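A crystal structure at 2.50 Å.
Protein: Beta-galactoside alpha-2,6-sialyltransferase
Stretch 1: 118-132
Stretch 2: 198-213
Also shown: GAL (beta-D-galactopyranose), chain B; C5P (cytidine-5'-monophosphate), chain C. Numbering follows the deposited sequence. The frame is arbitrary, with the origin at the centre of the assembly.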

ATOM      1  N   GLU A 118       6.005  11.861   2.974  1.00 43.41           N
ATOM      2  CA  GLU A 118       4.970  10.850   2.860  1.00 42.25           C
ATOM      3  C   GLU A 118       5.406   9.679   3.708  1.00 41.62           C
ATOM      4  O   GLU A 118       6.498   9.151   3.496  1.00 41.11           O
ATOM      5  CB  GLU A 118       4.832  10.392   1.426  1.00 42.35           C
ATOM      6  CG  GLU A 118       4.169  11.390   0.511  1.00 42.80           C
ATOM      7  CD  GLU A 118       4.216  10.933  -0.937  1.00 42.66           C
ATOM      8  OE1 GLU A 118       3.623  11.622  -1.792  1.00 41.69           O
ATOM      9  OE2 GLU A 118       4.862   9.891  -1.211  1.00 41.78           O
ATOM     10  N   VAL A 119       4.563   9.305   4.678  1.00 40.84           N
ATOM     11  CA  VAL A 119       4.848   8.209   5.601  1.00 40.17           C
ATOM     12  C   VAL A 119       3.839   7.064   5.389  1.00 40.22           C
ATOM     13  O   VAL A 119       2.628   7.297   5.323  1.00 40.32           O
ATOM     14  CB  VAL A 119       4.816   8.705   7.054  1.00 40.40           C
ATOM     15  CG1 VAL A 119       5.180   7.591   8.017  1.00 40.40           C
ATOM     16  CG2 VAL A 119       5.760   9.906   7.258  1.00 39.55           C
ATOM     17  N   TYR A 120       4.337   5.835   5.271  1.00 39.35           N
ATOM     18  CA  TYR A 120       3.491   4.672   5.017  1.00 38.92           C
ATOM     19  C   TYR A 120       3.820   3.536   5.974  1.00 39.01           C
ATOM     20  O   TYR A 120       4.967   3.071   6.012  1.00 39.08           O
ATOM     21  CB  TYR A 120       3.709   4.146   3.600  1.00 39.18           C
ATOM     22  CG  TYR A 120       3.621   5.157   2.464  1.00 38.23           C
ATOM     23  CD1 TYR A 120       2.460   5.265   1.707  1.00 37.34           C
ATOM     24  CD2 TYR A 120       4.718   5.958   2.123  1.00 37.50           C
ATOM     25  CE1 TYR A 120       2.357   6.162   0.651  1.00 38.51           C
ATOM     26  CE2 TYR A 120       4.640   6.862   1.061  1.00 39.30           C
ATOM     27  CZ  TYR A 120       3.445   6.951   0.326  1.00 39.60           C
ATOM     28  OH  TYR A 120       3.329   7.817  -0.726  1.00 38.89           O
ATOM     29  N   VAL A 121       2.824   3.081   6.737  1.00 38.46           N
ATOM     30  CA  VAL A 121       3.061   2.078   7.760  1.00 37.80           C
ATOM     31  C   VAL A 121       2.054   0.934   7.658  1.00 38.90           C
ATOM     32  O   VAL A 121       0.817   1.146   7.660  1.00 39.06           O
ATOM     33  CB  VAL A 121       3.010   2.686   9.190  1.00 37.67           C
ATOM     34  CG1 VAL A 121       3.466   1.668  10.246  1.00 35.91           C
ATOM     35  CG2 VAL A 121       3.866   3.968   9.291  1.00 36.91           C
ATOM     36  N   ASP A 122       2.589  -0.284   7.600  1.00 38.53           N
ATOM     37  CA  ASP A 122       1.775  -1.475   7.620  1.00 38.50           C
ATOM     38  C   ASP A 122       2.622  -2.730   7.828  1.00 38.53           C
ATOM     39  O   ASP A 122       3.751  -2.830   7.343  1.00 38.50           O
ATOM     40  CB  ASP A 122       0.965  -1.597   6.315  1.00 38.59           C
ATOM     41  CG  ASP A 122       0.163  -2.886   6.256  1.00 38.70           C
ATOM     42  OD1 ASP A 122      -0.545  -3.201   7.240  1.00 40.83           O
ATOM     43  OD2 ASP A 122       0.247  -3.598   5.239  1.00 38.93           O
ATOM     44  N   HIS A 123       2.049  -3.703   8.521  1.00 38.48           N
ATOM     45  CA  HIS A 123       2.752  -4.929   8.844  1.00 38.33           C
ATOM     46  C   HIS A 123       2.118  -6.075   8.070  1.00 38.51           C
ATOM     47  O   HIS A 123       2.678  -7.172   8.042  1.00 39.51           O
ATOM     48  CB  HIS A 123       2.624  -5.228  10.339  1.00 37.77           C
ATOM     49  CG  HIS A 123       1.226  -5.580  10.741  1.00 37.90           C
ATOM     50  ND1 HIS A 123       0.232  -4.630  10.873  1.00 36.28           N
ATOM     51  CD2 HIS A 123       0.639  -6.780  10.976  1.00 36.56           C
ATOM     52  CE1 HIS A 123      -0.903  -5.229  11.193  1.00 36.73           C
ATOM     53  NE2 HIS A 123      -0.683  -6.532  11.260  1.00 37.79           N
ATOM     54  N   ALA A 124       0.951  -5.825   7.470  1.00 37.94           N
ATOM     55  CA  ALA A 124       0.142  -6.876   6.834  1.00 37.51           C
ATOM     56  C   ALA A 124       0.429  -6.962   5.333  1.00 37.56           C
ATOM     57  O   ALA A 124       1.578  -6.770   4.932  1.00 37.43           O
ATOM     58  CB  ALA A 124      -1.325  -6.650   7.102  1.00 37.33           C
ATOM     59  N   SER A 125      -0.583  -7.253   4.503  1.00 37.21           N
ATOM     60  CA  SER A 125      -0.348  -7.432   3.051  1.00 37.12           C
ATOM     61  C   SER A 125      -1.107  -6.431   2.205  1.00 37.05           C
ATOM     62  O   SER A 125      -0.525  -5.751   1.349  1.00 36.52           O
ATOM     63  CB  SER A 125      -0.716  -8.837   2.582  1.00 37.16           C
ATOM     64  OG  SER A 125      -0.049  -9.824   3.342  1.00 37.73           O
ATOM     65  N   LEU A 126      -2.404  -6.331   2.461  1.00 37.40           N
ATOM     66  CA  LEU A 126      -3.277  -5.475   1.663  1.00 37.94           C
ATOM     67  C   LEU A 126      -2.875  -3.996   1.692  1.00 37.63           C
ATOM     68  O   LEU A 126      -2.611  -3.416   0.619  1.00 37.96           O
ATOM     69  CB  LEU A 126      -4.720  -5.654   2.090  1.00 38.70           C
ATOM     70  CG  LEU A 126      -5.729  -5.328   1.001  1.00 41.22           C
ATOM     71  CD1 LEU A 126      -5.364  -5.977  -0.319  1.00 42.57           C
ATOM     72  CD2 LEU A 126      -7.081  -5.822   1.453  1.00 43.52           C
ATOM     73  N   PRO A 127      -2.781  -3.386   2.901  1.00 36.62           N
ATOM     74  CA  PRO A 127      -2.429  -1.960   2.933  1.00 36.31           C
ATOM     75  C   PRO A 127      -1.089  -1.681   2.264  1.00 36.62           C
ATOM     76  O   PRO A 127      -0.943  -0.664   1.560  1.00 36.59           O
ATOM     77  CB  PRO A 127      -2.350  -1.646   4.426  1.00 36.19           C
ATOM     78  CG  PRO A 127      -3.185  -2.724   5.096  1.00 36.47           C
ATOM     79  CD  PRO A 127      -2.967  -3.944   4.250  1.00 36.04           C
ATOM     80  N   THR A 128      -0.134  -2.591   2.463  1.00 36.32           N
ATOM     81  CA  THR A 128       1.210  -2.407   1.973  1.00 36.78           C
ATOM     82  C   THR A 128       1.218  -2.402   0.430  1.00 37.46           C
ATOM     83  O   THR A 128       1.962  -1.645  -0.210  1.00 37.12           O
ATOM     84  CB  THR A 128       2.157  -3.516   2.536  1.00 36.83           C
ATOM     85  OG1 THR A 128       2.447  -3.241   3.915  1.00 36.80           O
ATOM     86  CG2 THR A 128       3.473  -3.566   1.766  1.00 36.02           C
ATOM     87  N   LEU A 129       0.390  -3.261  -0.152  1.00 37.76           N
ATOM     88  CA  LEU A 129       0.235  -3.320  -1.585  1.00 38.39           C
ATOM     89  C   LEU A 129      -0.305  -1.986  -2.113  1.00 38.78           C
ATOM     90  O   LEU A 129       0.241  -1.434  -3.071  1.00 39.17           O
ATOM     91  CB  LEU A 129      -0.702  -4.459  -1.975  1.00 38.03           C
ATOM     92  CG  LEU A 129      -0.973  -4.602  -3.464  1.00 37.16           C
ATOM     93  CD1 LEU A 129       0.306  -4.978  -4.185  1.00 33.69           C
ATOM     94  CD2 LEU A 129      -2.091  -5.637  -3.689  1.00 36.17           C
ATOM     95  N   GLN A 130      -1.353  -1.466  -1.483  1.00 38.67           N
ATOM     96  CA  GLN A 130      -1.930  -0.207  -1.922  1.00 38.76           C
ATOM     97  C   GLN A 130      -0.955   0.970  -1.742  1.00 38.95           C
ATOM     98  O   GLN A 130      -0.875   1.862  -2.608  1.00 39.24           O
ATOM     99  CB  GLN A 130      -3.230   0.053  -1.195  1.00 38.35           C
ATOM    100  CG  GLN A 130      -4.339  -0.875  -1.597  1.00 38.81           C
ATOM    101  CD  GLN A 130      -5.012  -0.531  -2.942  1.00 39.49           C
ATOM    102  OE1 GLN A 130      -5.578  -1.411  -3.600  1.00 41.52           O
ATOM    103  NE2 GLN A 130      -4.977   0.737  -3.334  1.00 38.66           N
ATOM    104  N   GLN A 131      -0.208   0.958  -0.641  1.00 38.29           N
ATOM    105  CA  GLN A 131       0.757   2.017  -0.362  1.00 37.96           C
ATOM    106  C   GLN A 131       1.857   2.007  -1.407  1.00 38.20           C
ATOM    107  O   GLN A 131       2.243   3.067  -1.894  1.00 38.63           O
ATOM    108  CB  GLN A 131       1.338   1.888   1.062  1.00 38.13           C
ATOM    109  CG  GLN A 131       0.294   2.054   2.183  1.00 36.81           C
ATOM    110  CD  GLN A 131       0.830   1.724   3.577  1.00 38.52           C
ATOM    111  OE1 GLN A 131       1.826   0.995   3.722  1.00 40.80           O
ATOM    112  NE2 GLN A 131       0.186   2.288   4.618  1.00 36.84           N
ATOM    113  N   LEU A 132       2.331   0.815  -1.786  1.00 38.10           N
ATOM    114  CA  LEU A 132       3.314   0.671  -2.843  1.00 38.09           C
ATOM    115  C   LEU A 132       2.851   1.349  -4.115  1.00 39.19           C
ATOM    116  O   LEU A 132       3.625   2.073  -4.766  1.00 40.17           O
ATOM    117  CB  LEU A 132       3.544  -0.794  -3.192  1.00 37.58           C
ATOM    118  CG  LEU A 132       4.940  -1.262  -3.638  1.00 37.29           C
ATOM    119  CD1 LEU A 132       4.876  -2.432  -4.574  1.00 34.84           C
ATOM    120  CD2 LEU A 132       5.845  -0.179  -4.212  1.00 37.36           C
ATOM    121  N   LEU A 198       0.176  10.950   5.557  1.00 41.86           N
ATOM    122  CA  LEU A 198       0.319   9.758   6.372  1.00 41.26           C
ATOM    123  C   LEU A 198      -0.584   8.670   5.833  1.00 41.36           C
ATOM    124  O   LEU A 198      -1.698   8.946   5.344  1.00 41.74           O
ATOM    125  CB  LEU A 198      -0.014  10.026   7.845  1.00 41.13           C
ATOM    126  CG  LEU A 198       0.799  11.071   8.620  1.00 41.30           C
ATOM    127  CD1 LEU A 198       0.198  11.278   9.995  1.00 40.60           C
ATOM    128  CD2 LEU A 198       2.292  10.713   8.735  1.00 39.75           C
ATOM    129  N   SER A 199      -0.100   7.432   5.923  1.00 40.53           N
ATOM    130  CA  SER A 199      -0.843   6.298   5.439  1.00 40.32           C
ATOM    131  C   SER A 199      -0.679   5.107   6.374  1.00 40.41           C
ATOM    132  O   SER A 199       0.437   4.752   6.766  1.00 40.71           O
ATOM    133  CB  SER A 199      -0.398   5.916   4.020  1.00 39.85           C
ATOM    134  OG  SER A 199      -1.248   4.903   3.488  1.00 38.74           O
ATOM    135  N   SER A 200      -1.797   4.471   6.706  1.00 39.85           N
ATOM    136  CA  SER A 200      -1.758   3.323   7.583  1.00 39.65           C
ATOM    137  C   SER A 200      -2.804   2.278   7.272  1.00 39.84           C
ATOM    138  O   SER A 200      -3.885   2.591   6.749  1.00 39.78           O
ATOM    139  CB  SER A 200      -1.929   3.743   9.042  1.00 39.24           C
ATOM    140  OG  SER A 200      -2.040   2.596   9.875  1.00 39.03           O
ATOM    141  N   ASN A 201      -2.431   1.032   7.585  1.00 39.35           N
ATOM    142  CA  ASN A 201      -3.362  -0.027   7.971  1.00 39.12           C
ATOM    143  C   ASN A 201      -4.488   0.574   8.845  1.00 38.74           C
ATOM    144  O   ASN A 201      -4.212   1.249   9.839  1.00 38.42           O
ATOM    145  CB  ASN A 201      -2.560  -1.102   8.732  1.00 39.09           C
ATOM    146  CG  ASN A 201      -3.399  -2.286   9.174  1.00 39.36           C
ATOM    147  OD1 ASN A 201      -4.346  -2.140   9.961  1.00 40.17           O
ATOM    148  ND2 ASN A 201      -3.019  -3.485   8.711  1.00 37.55           N
ATOM    149  N   THR A 202      -5.739   0.350   8.452  1.00 38.11           N
ATOM    150  CA  THR A 202      -6.883   0.956   9.127  1.00 37.73           C
ATOM    151  C   THR A 202      -7.052   0.464  10.564  1.00 38.02           C
ATOM    152  O   THR A 202      -7.014   1.282  11.511  1.00 37.85           O
ATOM    153  CB  THR A 202      -8.189   0.766   8.303  1.00 38.22           C
ATOM    154  OG1 THR A 202      -8.005   1.332   6.994  1.00 38.76           O
ATOM    155  CG2 THR A 202      -9.389   1.445   8.975  1.00 36.11           C
ATOM    156  N   ALA A 203      -7.221  -0.856  10.733  1.00 37.47           N
ATOM    157  CA  ALA A 203      -7.428  -1.470  12.066  1.00 37.37           C
ATOM    158  C   ALA A 203      -6.354  -1.075  13.062  1.00 37.66           C
ATOM    159  O   ALA A 203      -6.638  -0.968  14.261  1.00 37.73           O
ATOM    160  CB  ALA A 203      -7.503  -2.990  11.980  1.00 36.86           C
ATOM    161  N   HIS A 204      -5.137  -0.858  12.552  1.00 37.65           N
ATOM    162  CA  HIS A 204      -3.966  -0.522  13.371  1.00 37.80           C
ATOM    163  C   HIS A 204      -3.557   0.958  13.292  1.00 37.71           C
ATOM    164  O   HIS A 204      -2.428   1.294  13.669  1.00 36.49           O
ATOM    165  CB  HIS A 204      -2.772  -1.393  12.949  1.00 37.98           C
ATOM    166  CG  HIS A 204      -2.957  -2.843  13.249  1.00 39.28           C
ATOM    167  ND1 HIS A 204      -2.439  -3.439  14.379  1.00 39.70           N
ATOM    168  CD2 HIS A 204      -3.641  -3.811  12.592  1.00 38.47           C
ATOM    169  CE1 HIS A 204      -2.793  -4.712  14.399  1.00 39.10           C
ATOM    170  NE2 HIS A 204      -3.532  -4.960  13.335  1.00 38.02           N
ATOM    171  N   SER A 205      -4.461   1.823  12.801  1.00 38.60           N
ATOM    172  CA  SER A 205      -4.144   3.248  12.582  1.00 39.60           C
ATOM    173  C   SER A 205      -3.531   3.864  13.851  1.00 40.30           C
ATOM    174  O   SER A 205      -2.793   4.860  13.762  1.00 40.16           O
ATOM    175  CB  SER A 205      -5.196   4.079  11.812  1.00 39.73           C
ATOM    176  OG  SER A 205      -6.536   3.735  12.119  1.00 40.26           O
ATOM    177  N   PHE A 206      -3.936   3.419  15.042  1.00 40.54           N
ATOM    178  CA  PHE A 206      -4.296   4.332  16.078  1.00 40.77           C
ATOM    179  C   PHE A 206      -2.819   4.256  16.586  1.00 41.02           C
ATOM    180  O   PHE A 206      -2.132   5.271  16.696  1.00 41.33           O
ATOM    181  CB  PHE A 206      -5.220   3.777  17.171  1.00 40.93           C
ATOM    182  CG  PHE A 206      -5.185   4.597  18.468  1.00 40.07           C
ATOM    183  CD1 PHE A 206      -6.189   5.513  18.758  1.00 39.55           C
ATOM    184  CD2 PHE A 206      -4.119   4.467  19.375  1.00 40.60           C
ATOM    185  CE1 PHE A 206      -6.146   6.288  19.930  1.00 41.07           C
ATOM    186  CE2 PHE A 206      -4.059   5.229  20.556  1.00 40.40           C
ATOM    187  CZ  PHE A 206      -5.071   6.146  20.835  1.00 41.03           C
ATOM    188  N   ASP A 207      -2.319   3.023  16.801  1.00 41.13           N
ATOM    189  CA  ASP A 207      -0.926   2.753  17.208  1.00 41.47           C
ATOM    190  C   ASP A 207       0.141   3.101  16.169  1.00 41.29           C
ATOM    191  O   ASP A 207       1.304   3.304  16.525  1.00 41.38           O
ATOM    192  CB  ASP A 207      -0.728   1.286  17.571  1.00 42.61           C
ATOM    193  CG  ASP A 207      -1.244   0.933  18.968  1.00 44.33           C
ATOM    194  OD1 ASP A 207      -1.395   1.818  19.825  1.00 47.63           O
ATOM    195  OD2 ASP A 207      -1.505  -0.261  19.208  1.00 48.66           O
ATOM    196  N   ASN A 208      -0.227   3.153  14.892  1.00 40.23           N
ATOM    197  CA  ASN A 208       0.718   3.624  13.884  1.00 39.04           C
ATOM    198  C   ASN A 208       0.802   5.151  13.798  1.00 39.14           C
ATOM    199  O   ASN A 208       1.875   5.699  13.538  1.00 39.19           O
ATOM    200  CB  ASN A 208       0.395   3.044  12.510  1.00 37.89           C
ATOM    201  CG  ASN A 208       0.700   1.563  12.420  1.00 38.03           C
ATOM    202  OD1 ASN A 208       1.541   1.033  13.165  1.00 36.01           O
ATOM    203  ND2 ASN A 208       0.020   0.875  11.496  1.00 36.79           N
ATOM    204  N   LEU A 209      -0.320   5.843  14.004  1.00 38.95           N
ATOM    205  CA  LEU A 209      -0.366   7.265  13.675  1.00 38.27           C
ATOM    206  C   LEU A 209      -0.286   8.152  14.878  1.00 38.06           C
ATOM    207  O   LEU A 209       0.352   9.202  14.826  1.00 37.63           O
ATOM    208  CB  LEU A 209      -1.562   7.610  12.808  1.00 38.18           C
ATOM    209  CG  LEU A 209      -1.575   6.859  11.475  1.00 37.73           C
ATOM    210  CD1 LEU A 209      -2.646   7.435  10.611  1.00 37.26           C
ATOM    211  CD2 LEU A 209      -0.242   6.909  10.755  1.00 39.25           C
ATOM    212  N   VAL A 210      -0.896   7.708  15.973  1.00 37.96           N
ATOM    213  CA  VAL A 210      -0.897   8.504  17.183  1.00 37.96           C
ATOM    214  C   VAL A 210       0.501   8.964  17.593  1.00 38.51           C
ATOM    215  O   VAL A 210       0.684  10.153  17.823  1.00 39.34           O
ATOM    216  CB  VAL A 210      -1.657   7.846  18.372  1.00 38.20           C
ATOM    217  CG1 VAL A 210      -1.340   8.587  19.688  1.00 35.89           C
ATOM    218  CG2 VAL A 210      -3.164   7.832  18.103  1.00 36.60           C
ATOM    219  N   PRO A 211       1.494   8.047  17.675  1.00 39.01           N
ATOM    220  CA  PRO A 211       2.799   8.552  18.153  1.00 38.71           C
ATOM    221  C   PRO A 211       3.383   9.604  17.228  1.00 38.73           C
ATOM    222  O   PRO A 211       4.133  10.457  17.682  1.00 39.87           O
ATOM    223  CB  PRO A 211       3.694   7.308  18.182  1.00 37.92           C
ATOM    224  CG  PRO A 211       2.757   6.168  18.182  1.00 38.92           C
ATOM    225  CD  PRO A 211       1.550   6.600  17.388  1.00 39.02           C
ATOM    226  N   ILE A 212       3.032   9.560  15.952  1.00 39.18           N
ATOM    227  CA  ILE A 212       3.506  10.555  15.006  1.00 39.66           C
ATOM    228  C   ILE A 212       2.740  11.865  15.210  1.00 40.85           C
ATOM    229  O   ILE A 212       3.342  12.939  15.299  1.00 40.91           O
ATOM    230  CB  ILE A 212       3.325  10.103  13.555  1.00 39.34           C
ATOM    231  CG1 ILE A 212       4.134   8.826  13.283  1.00 38.25           C
ATOM    232  CG2 ILE A 212       3.714  11.254  12.584  1.00 38.61           C
ATOM    233  CD1 ILE A 212       3.689   8.064  12.016  1.00 36.38           C
ATOM    234  N   LEU A 213       1.417  11.772  15.306  1.00 41.52           N
ATOM    235  CA  LEU A 213       0.597  12.963  15.356  1.00 42.39           C
ATOM    236  C   LEU A 213       0.777  13.753  16.650  1.00 43.30           C
ATOM    237  O   LEU A 213       0.629  14.984  16.660  1.00 43.39           O
ATOM    238  CB  LEU A 213      -0.864  12.642  15.073  1.00 42.34           C
ATOM    239  CG  LEU A 213      -1.083  12.290  13.596  1.00 42.59           C
ATOM    240  CD1 LEU A 213      -2.441  11.665  13.413  1.00 42.14           C
ATOM    241  CD2 LEU A 213      -0.914  13.515  12.690  1.00 41.46           C
TER
HETATM  242  C1  GAL B   2      -1.545  -9.975  12.933  1.00 40.47           C
HETATM  243  C2  GAL B   2      -2.386  -8.993  13.745  1.00 40.85           C
HETATM  244  C3  GAL B   2      -3.807  -8.965  13.187  1.00 39.73           C
HETATM  245  C4  GAL B   2      -3.789  -8.733  11.670  1.00 37.18           C
HETATM  246  C5  GAL B   2      -2.835  -9.696  10.959  1.00 34.85           C
HETATM  247  C6  GAL B   2      -2.632  -9.354   9.480  1.00 34.45           C
HETATM  248  O2  GAL B   2      -2.357  -9.361  15.115  1.00 41.21           O
HETATM  249  O3  GAL B   2      -4.566  -7.951  13.828  1.00 42.05           O
HETATM  250  O4  GAL B   2      -3.413  -7.394  11.430  1.00 34.87           O
HETATM  251  O5  GAL B   2      -1.570  -9.621  11.567  1.00 36.11           O
HETATM  252  O6  GAL B   2      -3.800  -9.549   8.710  1.00 32.27           O
HETATM  253  O3P C5P C1427      -5.984 -14.211   3.870  1.00 24.03           O
HETATM  254  P   C5P C1427      -6.038 -12.794   4.306  1.00 26.09           P
HETATM  255  O1P C5P C1427      -5.050 -12.624   5.451  1.00 26.09           O
HETATM  256  O2P C5P C1427      -7.455 -12.287   4.479  1.00 23.00           O
HETATM  257  O5' C5P C1427      -5.510 -11.959   3.072  1.00 25.07           O
HETATM  258  C5' C5P C1427      -5.106 -10.611   3.185  1.00 24.98           C
HETATM  259  C4' C5P C1427      -4.298 -10.332   1.920  1.00 25.11           C
HETATM  260  O4' C5P C1427      -3.151 -11.192   1.875  1.00 24.90           O
HETATM  261  C3' C5P C1427      -5.042 -10.656   0.637  1.00 22.78           C
HETATM  262  O3' C5P C1427      -5.802  -9.560   0.141  1.00 28.64           O
HETATM  263  C2' C5P C1427      -3.907 -10.924  -0.311  1.00 23.14           C
HETATM  264  O2' C5P C1427      -3.251  -9.705  -0.665  1.00 24.69           O
HETATM  265  C1' C5P C1427      -2.891 -11.624   0.532  1.00 23.28           C
HETATM  266  N1  C5P C1427      -3.013 -13.070   0.372  1.00 23.62           N
HETATM  267  C2  C5P C1427      -2.420 -13.692  -0.761  1.00 23.55           C
HETATM  268  N3  C5P C1427      -2.497 -15.036  -0.929  1.00 24.70           N
HETATM  269  C4  C5P C1427      -3.150 -15.812  -0.022  1.00 24.24           C
HETATM  270  C5  C5P C1427      -3.750 -15.224   1.112  1.00 23.83           C
HETATM  271  C6  C5P C1427      -3.660 -13.833   1.292  1.00 23.37           C
HETATM  272  O2  C5P C1427      -1.832 -13.023  -1.622  1.00 23.77           O
HETATM  273  N4  C5P C1427      -3.195 -17.154  -0.220  1.00 23.42           N
HETATM  274  O   HOH W   1       0.838  -1.915  11.290  1.00 26.46           O

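Two histidines, one from each stretch, meet edge to face and hold the same sugar hydroxyl. The edge of His 123 points at the face of His 204, with ring centroids 4.5 Å apart and planes at 71°, and both NE2 atoms donate to galactose O4: 2.9 Å from His 123 NE2 and 3.1 Å from His 204 NE2. Through its other ring nitrogen, ND1, His 123 lies 2.8 Å from a water that also accepts a hydrogen bond from Asn 208 ND2 at 2.9 Å.

Leading up to this site, two parallel strands supply the scaffold; 587 Å² is buried between the stretches. Val 121 N donates to Ser 199 O at 2.9 Å and Asn 201 N to Val 121 O at 3.3 Å, while the bond from Ser 199 N to Val 119 O, 2.8 Å long, is weak because its angle is poor. Side chains alternate between the faces. Val 119, Val 121, Leu 198 and Ser 200 share one, where Val 119 CB packs 3.6 Å from Leu 198 CD2; branched valine suits the strand and packs toward the second helix, Val 119 CG1 reaching Ile 212 CD1 at 4.3 Å and Val 121 CG1 reaching Asn 208 CG at 3.5 Å. Tyr 120 and Ser 199 occupy the other face. There the small serine leaves room for Gln 131 from the first helix, whose NE2 donates to Ser 199 OG at 3.2 Å.

Where the strands end, buried polar groups are paired. Asn 201 ND2 donates to Asp 122 OD1 at 2.9 Å, and that same oxygen accepts from Ala 124 N at 3.0 Å; Asp 122 OD2 takes the Thr 128 hydroxyl, OG1, at 2.6 Å. Asn 201 OD1 accepts from His 204 N at 3.0 Å. The rule is economical: backbone bonds set the register, and short, bifunctional side chains tie down the loops that carry the histidines.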